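Local coordinates for enoyl-CoA hydratase/isomerase (Pseudomonas aeruginosa, PDB 3LAO), which probably catalyses, as a trimeric crotonase-family hydratase, the addition of water to the side-chain double bond of an unsaturated steroid acyl-CoA thioester, at residues Lys106-Gly114 against Glu196-Ile207; Cys116-Met124 against Thr136-Leu144. All coordinates share one frame; numbering follows the deposited sequence.

Contact 1: Lys106-Gly114 against Glu196-Ile207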
loop_
_atom_site.group_PDB
_atom_site.type_symbol
_atom_site.label_atom_id
_atom_site.label_comp_id
_atom_site.label_asym_id
_atom_site.label_seq_id
_atom_site.Cartn_x
_atom_site.Cartn_y
_atom_site.Cartn_z
ATOM N N LYS B 106 -19.373 2.632 -9.987
ATOM C CA LYS B 106 -20.174 2.982 -8.825
ATOM C C LYS B 106 -19.803 2.053 -7.666
ATOM O O LYS B 106 -19.111 1.070 -7.865
ATOM C CB LYS B 106 -21.652 2.857 -9.144
ATOM C CG LYS B 106 -22.108 3.816 -10.195
ATOM C CD LYS B 106 -23.634 3.942 -10.157
ATOM C CE LYS B 106 -24.325 3.048 -11.162
ATOM N NZ LYS B 106 -25.795 3.106 -10.880
ATOM N N PRO B 107 -20.225 2.400 -6.446
ATOM C CA PRO B 107 -19.697 1.729 -5.251
ATOM C C PRO B 107 -20.242 0.351 -5.025
ATOM O O PRO B 107 -21.364 0.094 -5.351
ATOM C CB PRO B 107 -20.151 2.649 -4.094
ATOM C CG PRO B 107 -20.299 3.974 -4.739
ATOM C CD PRO B 107 -20.842 3.698 -6.116
ATOM N N LEU B 108 -19.451 -0.527 -4.434
ATOM C CA LEU B 108 -19.948 -1.846 -4.088
ATOM C C LEU B 108 -19.578 -2.171 -2.655
ATOM O O LEU B 108 -18.454 -1.958 -2.227
ATOM C CB LEU B 108 -19.360 -2.880 -5.039
ATOM C CG LEU B 108 -19.601 -4.352 -4.709
ATOM C CD1 LEU B 108 -21.019 -4.667 -4.939
ATOM C CD2 LEU B 108 -18.763 -5.103 -5.678
ATOM N N VAL B 109 -20.547 -2.658 -1.906
ATOM C CA VAL B 109 -20.342 -3.043 -0.536
ATOM C C VAL B 109 -20.630 -4.535 -0.517
ATOM O O VAL B 109 -21.545 -4.998 -1.197
ATOM C CB VAL B 109 -21.347 -2.344 0.388
ATOM C CG1 VAL B 109 -21.394 -3.046 1.761
ATOM C CG2 VAL B 109 -21.014 -0.879 0.523
ATOM N N VAL B 110 -19.852 -5.294 0.242
ATOM C CA VAL B 110 -20.078 -6.707 0.272
ATOM C C VAL B 110 -20.181 -7.251 1.695
ATOM O O VAL B 110 -19.392 -6.873 2.589
ATOM C CB VAL B 110 -18.995 -7.471 -0.530
ATOM C CG1 VAL B 110 -17.583 -7.355 0.171
ATOM C CG2 VAL B 110 -19.426 -8.908 -0.657
ATOM N N ALA B 111 -21.147 -8.144 1.894
ATOM C CA ALA B 111 -21.320 -8.876 3.163
ATOM C C ALA B 111 -20.998 -10.367 3.002
ATOM O O ALA B 111 -21.559 -11.020 2.129
ATOM C CB ALA B 111 -22.767 -8.703 3.668
ATOM N N VAL B 112 -20.127 -10.907 3.856
ATOM C CA VAL B 112 -19.730 -12.320 3.779
ATOM C C VAL B 112 -19.844 -13.080 5.107
ATOM O O VAL B 112 -19.525 -12.560 6.176
ATOM C CB VAL B 112 -18.266 -12.489 3.382
ATOM C CG1 VAL B 112 -17.954 -11.785 2.070
ATOM C CG2 VAL B 112 -17.451 -11.955 4.450
ATOM N N GLN B 113 -20.204 -14.350 4.996
ATOM C CA GLN B 113 -20.384 -15.220 6.154
ATOM C C GLN B 113 -19.979 -16.652 5.855
ATOM O O GLN B 113 -20.075 -17.130 4.704
ATOM C CB GLN B 113 -21.855 -15.244 6.573
ATOM C CG GLN B 113 -22.731 -16.194 5.733
ATOM C CD GLN B 113 -23.205 -15.590 4.415
ATOM O OE1 GLN B 113 -22.435 -14.928 3.694
ATOM N NE2 GLN B 113 -24.480 -15.847 4.071
ATOM N N GLY B 114 -19.576 -17.347 6.913
ATOM C CA GLY B 114 -19.276 -18.764 6.843
ATOM C C GLY B 114 -17.997 -19.134 6.106
ATOM O O GLY B 114 -16.917 -19.114 6.683
ATOM N N GLU B 196 -24.166 -9.353 9.427
ATOM C CA GLU B 196 -23.292 -8.817 8.403
ATOM C C GLU B 196 -24.079 -8.058 7.324
ATOM O O GLU B 196 -23.612 -7.043 6.809
ATOM C CB GLU B 196 -22.317 -9.868 7.839
ATOM C CG GLU B 196 -22.961 -10.985 7.026
ATOM C CD GLU B 196 -23.722 -12.047 7.877
ATOM O OE1 GLU B 196 -23.611 -12.057 9.138
ATOM O OE2 GLU B 196 -24.439 -12.880 7.257
ATOM N N LEU B 197 -25.274 -8.513 6.989
ATOM C CA LEU B 197 -25.981 -7.837 5.912
ATOM C C LEU B 197 -26.589 -6.549 6.438
ATOM O O LEU B 197 -26.552 -5.535 5.749
ATOM C CB LEU B 197 -27.043 -8.719 5.281
ATOM C CG LEU B 197 -27.832 -8.052 4.151
ATOM C CD1 LEU B 197 -26.981 -7.496 2.978
ATOM C CD2 LEU B 197 -28.871 -9.029 3.661
ATOM N N ALA B 198 -27.112 -6.564 7.667
ATOM C CA ALA B 198 -27.686 -5.342 8.226
ATOM C C ALA B 198 -26.632 -4.248 8.274
ATOM O O ALA B 198 -26.910 -3.060 8.031
ATOM C CB ALA B 198 -28.229 -5.574 9.586
ATOM N N ARG B 199 -25.416 -4.662 8.585
ATOM C CA ARG B 199 -24.303 -3.740 8.727
ATOM C C ARG B 199 -23.825 -3.240 7.371
ATOM O O ARG B 199 -23.652 -2.043 7.174
ATOM C CB ARG B 199 -23.170 -4.419 9.458
ATOM C CG ARG B 199 -22.127 -3.449 9.882
ATOM C CD ARG B 199 -22.761 -2.313 10.685
ATOM N NE ARG B 199 -21.827 -1.208 10.776
ATOM C CZ ARG B 199 -21.942 -0.197 11.626
ATOM N NH1 ARG B 199 -22.961 -0.165 12.487
ATOM N NH2 ARG B 199 -21.029 0.779 11.623
ATOM N N ALA B 200 -23.640 -4.159 6.429
ATOM C CA ALA B 200 -23.343 -3.776 5.058
ATOM C C ALA B 200 -24.351 -2.756 4.511
ATOM O O ALA B 200 -23.976 -1.764 3.880
ATOM C CB ALA B 200 -23.255 -5.031 4.134
ATOM N N LEU B 201 -25.630 -2.996 4.772
ATOM C CA LEU B 201 -26.698 -2.054 4.408
ATOM C C LEU B 201 -26.512 -0.647 5.008
ATOM O O LEU B 201 -26.598 0.339 4.296
ATOM C CB LEU B 201 -28.084 -2.630 4.757
ATOM C CG LEU B 201 -28.571 -3.647 3.737
ATOM C CD1 LEU B 201 -29.886 -4.352 4.100
ATOM C CD2 LEU B 201 -28.682 -2.937 2.408
ATOM N N GLU B 202 -26.243 -0.548 6.304
ATOM C CA GLU B 202 -26.001 0.755 6.888
ATOM C C GLU B 202 -24.865 1.526 6.152
ATOM O O GLU B 202 -24.987 2.727 5.897
ATOM C CB GLU B 202 -25.649 0.607 8.364
ATOM C CG GLU B 202 -26.463 -0.415 9.096
ATOM C CD GLU B 202 -26.268 -0.348 10.610
ATOM O OE1 GLU B 202 -25.608 0.600 11.084
ATOM O OE2 GLU B 202 -26.777 -1.242 11.325
ATOM N N TYR B 203 -23.766 0.838 5.828
ATOM C CA TYR B 203 -22.660 1.456 5.094
ATOM C C TYR B 203 -23.089 1.933 3.730
ATOM O O TYR B 203 -22.627 2.964 3.265
ATOM C CB TYR B 203 -21.472 0.487 4.893
ATOM C CG TYR B 203 -20.540 0.389 6.076
ATOM C CD1 TYR B 203 -19.610 1.409 6.347
ATOM C CD2 TYR B 203 -20.571 -0.723 6.934
ATOM C CE1 TYR B 203 -18.740 1.328 7.448
ATOM C CE2 TYR B 203 -19.680 -0.823 8.042
ATOM C CZ TYR B 203 -18.782 0.214 8.288
ATOM O OH TYR B 203 -17.926 0.139 9.358
ATOM N N ALA B 204 -23.934 1.142 3.077
ATOM C CA ALA B 204 -24.385 1.424 1.727
ATOM C C ALA B 204 -25.367 2.572 1.742
ATOM O O ALA B 204 -25.336 3.416 0.857
ATOM C CB ALA B 204 -25.044 0.198 1.108
ATOM N N GLU B 205 -26.260 2.593 2.727
ATOM C CA GLU B 205 -27.102 3.776 2.935
ATOM C C GLU B 205 -26.261 5.046 3.155
ATOM O O GLU B 205 -26.570 6.113 2.609
ATOM C CB GLU B 205 -28.121 3.563 4.055
ATOM C CG GLU B 205 -29.491 3.072 3.514
ATOM C CD GLU B 205 -30.098 1.921 4.341
ATOM O OE1 GLU B 205 -29.633 1.665 5.484
ATOM O OE2 GLU B 205 -31.049 1.269 3.843
ATOM N N ARG B 206 -25.170 4.923 3.898
ATOM C CA ARG B 206 -24.313 6.078 4.094
ATOM C C ARG B 206 -23.655 6.613 2.783
ATOM O O ARG B 206 -23.573 7.818 2.589
ATOM C CB ARG B 206 -23.288 5.806 5.192
ATOM C CG ARG B 206 -22.834 7.060 5.908
ATOM C CD ARG B 206 -23.687 7.321 7.131
ATOM N NE ARG B 206 -22.903 7.439 8.361
ATOM C CZ ARG B 206 -22.190 6.450 8.916
ATOM N NH1 ARG B 206 -22.122 5.241 8.348
ATOM N NH2 ARG B 206 -21.529 6.678 10.047
ATOM N N ILE B 207 -23.207 5.715 1.898
ATOM C CA ILE B 207 -22.590 6.074 0.633
ATOM C C ILE B 207 -23.682 6.634 -0.270
ATOM O O ILE B 207 -23.459 7.551 -1.069
ATOM C CB ILE B 207 -21.954 4.818 -0.053
ATOM C CG1 ILE B 207 -20.696 4.341 0.686
ATOM C CG2 ILE B 207 -21.681 5.024 -1.552
ATOM C CD1 ILE B 207 -20.203 2.913 0.201
#
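Gln-113 NE2 gives its hydrogens to two carbonyl oxygens, Gly-66 O and Ala-64 O, and with its amide pinned that way Gln-113 meets Glu-196 through carbon rather than nitrogen: Glu-196 OE2 rests 3.6 Å from Gln-113 CB. The two side chains cross at about a right angle, with amide and carboxylate planes 39° apart. Glu-196 gets there because its CG sits between the backbone N and the carbonyl carbon (chi1 68°) and the chain then bends, laying CG beside Ala-111 CB and Val-112 O. Its other oxygen, OE1, makes a weak hydrogen bond to Gly-194 N.

From here the helix 196-207 runs back along the strand 108-112, almost antiparallel at 169°, and their axes come within 7.6 Å. Alanines permit such closeness: Ala-111 CB touches Ala-200 CB at 3.7 Å and also lies against the helix backbone at Glu-196 O. Val-109 reaches further, its two branches dividing the work. CG1 packs on Ala-200 CB at 3.6 Å, whereas CG2 lies 3.9 Å from Ile-207 CD1. Ile-207 also slides past Pro-107 in the opposite direction, its CG2 lying 3.6 Å from Pro-107 CG. Near this end the helix meets the second subunit, where Arg-206 pairs with Asp-174 of that subunit.

No hydrogen bond or salt bridge joins strand to helix. Shape and apolar burial hold the helix on the sheet, while Gln-113 NE2 is satisfied by the carbonyls of Ala-64 and Gly-66.

Contact 2: Cys116-Met124 against Thr136-Leu144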
loop_
_atom_site.group_PDB
_atom_site.type_symbol
_atom_site.label_atom_id
_atom_site.label_comp_id
_atom_site.label_asym_id
_atom_site.label_seq_id
_atom_site.Cartn_x
_atom_site.Cartn_y
_atom_site.Cartn_z
ATOM N N CYS B 116 -15.530 -18.850 2.600
ATOM C CA CYS B 116 -15.124 -17.878 1.592
ATOM C C CYS B 116 -13.876 -18.342 0.850
ATOM O O CYS B 116 -12.791 -17.790 1.033
ATOM C CB CYS B 116 -14.876 -16.512 2.236
ATOM S SG CYS B 116 -14.881 -15.127 1.074
ATOM N N TRP B 117 -14.037 -19.361 0.011
ATOM C CA TRP B 117 -12.900 -20.026 -0.613
ATOM C C TRP B 117 -12.428 -19.265 -1.849
ATOM O O TRP B 117 -13.234 -18.695 -2.584
ATOM C CB TRP B 117 -13.260 -21.465 -0.988
ATOM C CG TRP B 117 -13.453 -22.362 0.196
ATOM C CD1 TRP B 117 -14.160 -23.529 0.233
ATOM C CD2 TRP B 117 -12.931 -22.167 1.516
ATOM N NE1 TRP B 117 -14.110 -24.072 1.495
ATOM C CE2 TRP B 117 -13.362 -23.255 2.300
ATOM C CE3 TRP B 117 -12.141 -21.177 2.110
ATOM C CZ2 TRP B 117 -13.031 -23.381 3.648
ATOM C CZ3 TRP B 117 -11.814 -21.304 3.448
ATOM C CH2 TRP B 117 -12.257 -22.398 4.202
ATOM N N THR B 118 -11.117 -19.263 -2.071
ATOM C CA THR B 118 -10.563 -18.950 -3.383
ATOM C C THR B 118 -11.233 -17.720 -3.985
ATOM O O THR B 118 -10.813 -16.589 -3.736
ATOM C CB THR B 118 -10.717 -20.134 -4.356
ATOM O OG1 THR B 118 -11.132 -21.300 -3.633
ATOM C CG2 THR B 118 -9.398 -20.421 -5.058
ATOM N N ALA B 119 -12.275 -17.947 -4.777
ATOM C CA ALA B 119 -12.803 -16.916 -5.663
ATOM C C ALA B 119 -13.569 -15.854 -4.880
ATOM O O ALA B 119 -13.821 -14.760 -5.383
ATOM C CB ALA B 119 -13.693 -17.537 -6.729
ATOM N N GLY B 120 -13.934 -16.186 -3.645
ATOM C CA GLY B 120 -14.719 -15.291 -2.817
ATOM C C GLY B 120 -13.876 -14.208 -2.173
ATOM O O GLY B 120 -14.295 -13.054 -2.082
ATOM N N ILE B 121 -12.682 -14.581 -1.725
ATOM C CA ILE B 121 -11.687 -13.608 -1.291
ATOM C C ILE B 121 -11.518 -12.496 -2.321
ATOM O O ILE B 121 -11.690 -11.317 -2.011
ATOM C CB ILE B 121 -10.321 -14.271 -1.036
ATOM C CG1 ILE B 121 -10.421 -15.273 0.116
ATOM C CG2 ILE B 121 -9.264 -13.218 -0.743
ATOM C CD1 ILE B 121 -9.137 -16.028 0.382
ATOM N N GLU B 122 -11.179 -12.879 -3.548
ATOM C CA GLU B 122 -10.891 -11.912 -4.600
ATOM C C GLU B 122 -12.134 -11.106 -4.902
ATOM O O GLU B 122 -12.066 -9.928 -5.227
ATOM C CB GLU B 122 -10.391 -12.611 -5.864
ATOM C CG GLU B 122 -9.029 -12.051 -6.379
ATOM C CD GLU B 122 -9.191 -10.770 -7.267
ATOM O OE1 GLU B 122 -9.155 -9.637 -6.719
ATOM O OE2 GLU B 122 -9.339 -10.895 -8.514
ATOM N N LEU B 123 -13.285 -11.741 -4.753
ATOM C CA LEU B 123 -14.530 -11.081 -5.048
ATOM C C LEU B 123 -14.714 -10.013 -3.983
ATOM O O LEU B 123 -15.087 -8.880 -4.269
ATOM C CB LEU B 123 -15.648 -12.100 -4.996
ATOM C CG LEU B 123 -17.028 -11.719 -5.486
ATOM C CD1 LEU B 123 -16.938 -11.160 -6.903
ATOM C CD2 LEU B 123 -17.905 -12.966 -5.424
HETATM N N MSE B 124 -14.388 -10.380 -2.753
HETATM C CA MSE B 124 -14.491 -9.463 -1.644
HETATM C C MSE B 124 -13.546 -8.262 -1.743
HETATM O O MSE B 124 -13.898 -7.155 -1.343
HETATM C CB MSE B 124 -14.214 -10.219 -0.365
HETATM C CG MSE B 124 -14.546 -9.449 0.850
HETATM SE SE MSE B 124 -14.002 -10.458 2.398
HETATM C CE MSE B 124 -12.072 -10.369 2.184
ATOM N N THR B 136 -16.134 -16.321 10.029
ATOM C CA THR B 136 -16.084 -16.610 8.615
ATOM C C THR B 136 -14.681 -17.139 8.319
ATOM O O THR B 136 -13.712 -16.699 8.923
ATOM C CB THR B 136 -16.353 -15.341 7.804
ATOM O OG1 THR B 136 -17.682 -14.875 8.084
ATOM C CG2 THR B 136 -16.152 -15.596 6.312
ATOM N N ARG B 137 -14.571 -18.067 7.382
ATOM C CA ARG B 137 -13.308 -18.723 7.109
ATOM C C ARG B 137 -12.876 -18.433 5.700
ATOM O O ARG B 137 -13.650 -18.521 4.795
ATOM C CB ARG B 137 -13.450 -20.238 7.209
ATOM C CG ARG B 137 -13.802 -20.790 8.580
ATOM C CD ARG B 137 -14.408 -22.207 8.378
ATOM N NE ARG B 137 -13.412 -23.295 8.274
ATOM C CZ ARG B 137 -13.587 -24.448 7.609
ATOM N NH1 ARG B 137 -14.713 -24.690 6.934
ATOM N NH2 ARG B 137 -12.621 -25.365 7.609
ATOM N N PHE B 138 -11.596 -18.191 5.514
ATOM C CA PHE B 138 -11.077 -17.806 4.234
ATOM C C PHE B 138 -9.928 -18.708 3.943
ATOM O O PHE B 138 -9.119 -19.029 4.843
ATOM C CB PHE B 138 -10.518 -16.368 4.331
ATOM C CG PHE B 138 -11.559 -15.320 4.642
ATOM C CD1 PHE B 138 -11.796 -14.915 5.950
ATOM C CD2 PHE B 138 -12.306 -14.730 3.614
ATOM C CE1 PHE B 138 -12.785 -13.924 6.230
ATOM C CE2 PHE B 138 -13.308 -13.722 3.873
ATOM C CZ PHE B 138 -13.530 -13.310 5.173
ATOM N N ALA B 139 -9.778 -19.071 2.682
ATOM C CA ALA B 139 -8.501 -19.644 2.317
ATOM C C ALA B 139 -8.277 -19.592 0.830
ATOM O O ALA B 139 -9.217 -19.636 0.053
ATOM C CB ALA B 139 -8.372 -21.123 2.879
ATOM N N HIS B 140 -7.021 -19.466 0.451
ATOM C CA HIS B 140 -6.591 -19.558 -0.930
ATOM C C HIS B 140 -6.131 -20.969 -1.294
ATOM O O HIS B 140 -4.938 -21.224 -1.480
ATOM C CB HIS B 140 -5.457 -18.580 -1.161
ATOM C CG HIS B 140 -5.821 -17.478 -2.085
ATOM N ND1 HIS B 140 -6.226 -16.242 -1.637
ATOM C CD2 HIS B 140 -5.885 -17.437 -3.434
ATOM C CE1 HIS B 140 -6.503 -15.476 -2.675
ATOM N NE2 HIS B 140 -6.311 -16.179 -3.776
ATOM N N LEU B 141 -7.090 -21.879 -1.402
ATOM C CA LEU B 141 -6.818 -23.297 -1.576
ATOM C C LEU B 141 -6.235 -23.679 -2.932
ATOM O O LEU B 141 -5.779 -24.796 -3.114
ATOM C CB LEU B 141 -8.088 -24.104 -1.321
ATOM C CG LEU B 141 -8.809 -23.838 -0.006
ATOM C CD1 LEU B 141 -10.143 -24.529 0.011
ATOM C CD2 LEU B 141 -7.975 -24.288 1.174
ATOM N N GLU B 142 -6.249 -22.758 -3.879
ATOM C CA GLU B 142 -5.748 -23.049 -5.214
ATOM C C GLU B 142 -4.327 -23.594 -5.245
ATOM O O GLU B 142 -4.029 -24.501 -6.005
ATOM C CB GLU B 142 -5.804 -21.809 -6.095
ATOM C CG GLU B 142 -4.744 -21.819 -7.185
ATOM C CD GLU B 142 -3.572 -20.915 -6.875
ATOM O OE1 GLU B 142 -2.572 -20.969 -7.618
ATOM O OE2 GLU B 142 -3.652 -20.143 -5.900
ATOM N N VAL B 143 -3.444 -23.016 -4.442
ATOM C CA VAL B 143 -2.047 -23.424 -4.442
ATOM C C VAL B 143 -1.915 -24.913 -4.216
ATOM O O VAL B 143 -1.164 -25.583 -4.906
ATOM C CB VAL B 143 -1.226 -22.704 -3.375
ATOM C CG1 VAL B 143 -0.300 -21.719 -4.025
ATOM C CG2 VAL B 143 -2.125 -22.030 -2.358
ATOM N N LEU B 144 -2.650 -25.433 -3.251
ATOM C CA LEU B 144 -2.575 -26.846 -2.958
ATOM C C LEU B 144 -2.801 -27.716 -4.192
ATOM O O LEU B 144 -2.318 -28.840 -4.242
ATOM C CB LEU B 144 -3.535 -27.214 -1.836
ATOM C CG LEU B 144 -3.206 -26.452 -0.555
ATOM C CD1 LEU B 144 -3.835 -27.080 0.670
ATOM C CD2 LEU B 144 -1.712 -26.357 -0.405
#
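Strand 115-117 pairs in parallel with 137-139 and passes through Thr-118 into helix 119-125. Thr-118 N, just before the helix, donates a nearly straight hydrogen bond to Ala-139 O at 2.9 Å; the bond from Cys-116 N to Arg-137 O is weak.

Trp-117 lies on the Ala-139 side of the pair. Leu-141 CD1 sits squarely over its five-membered ring, 3.9 Å from the centroid and 9° off the normal, a CH-pi contact. The indole edge, at Trp-117 CZ3, meets the backbone at Ala-139 N and Phe-138 C; CZ3 also touches Ala-139 CB at 3.5 Å. Trp-117 CZ2 comes over one face of the Arg-137 guanidinium, though the planes are steeply turned, 71° apart; Arg-137 itself forms a salt bridge to Glu-175.

On the opposite face, Phe-138 receives a Cys sulfur-aromatic contact and a Met-aromatic contact through selenium, both oblique to the ring. Cys-116 SG lies 4.6 Å, and the selenium of selenomethionine Met-124 4.8 Å, from the Phe-138 centroid. With Met-124 CG anti to the backbone N (chi1 -169°), the chain extends from the helix to the ring. Ile-121 CG1 meets the ring's edge, and Ile-121 CD1 comes obliquely to within 3.5 Å of His-140 ND1, a buried nitrogen without a partner.

This strand-to-helix turn belongs to the crotonase fold; as in its relatives, the helix's amino end probably borders the oxyanion hole.

How the contacts relate
Both contacts belong to one crotonase-fold core, with centres about 19 Å apart. Along the chain the order is 106-114, 116-124, 136-144 and 196-207, so contact 2 falls wholly between the two halves of contact 1. The strands 108-112 and 115-117 follow each other but serve different sheets: the first is inside the six-stranded sheet that the helix 196-209 packs against, the second is in the three-stranded sheet with 137-139 and 175-177. At the step between them Gly-114 O lies 2.7 Å from Arg-137 N, a probable hydrogen bond. One continuous chain therefore couples the two sheets, and the segments reach different neighbours in the trimer: 196-207 the second subunit, 136-144 the third.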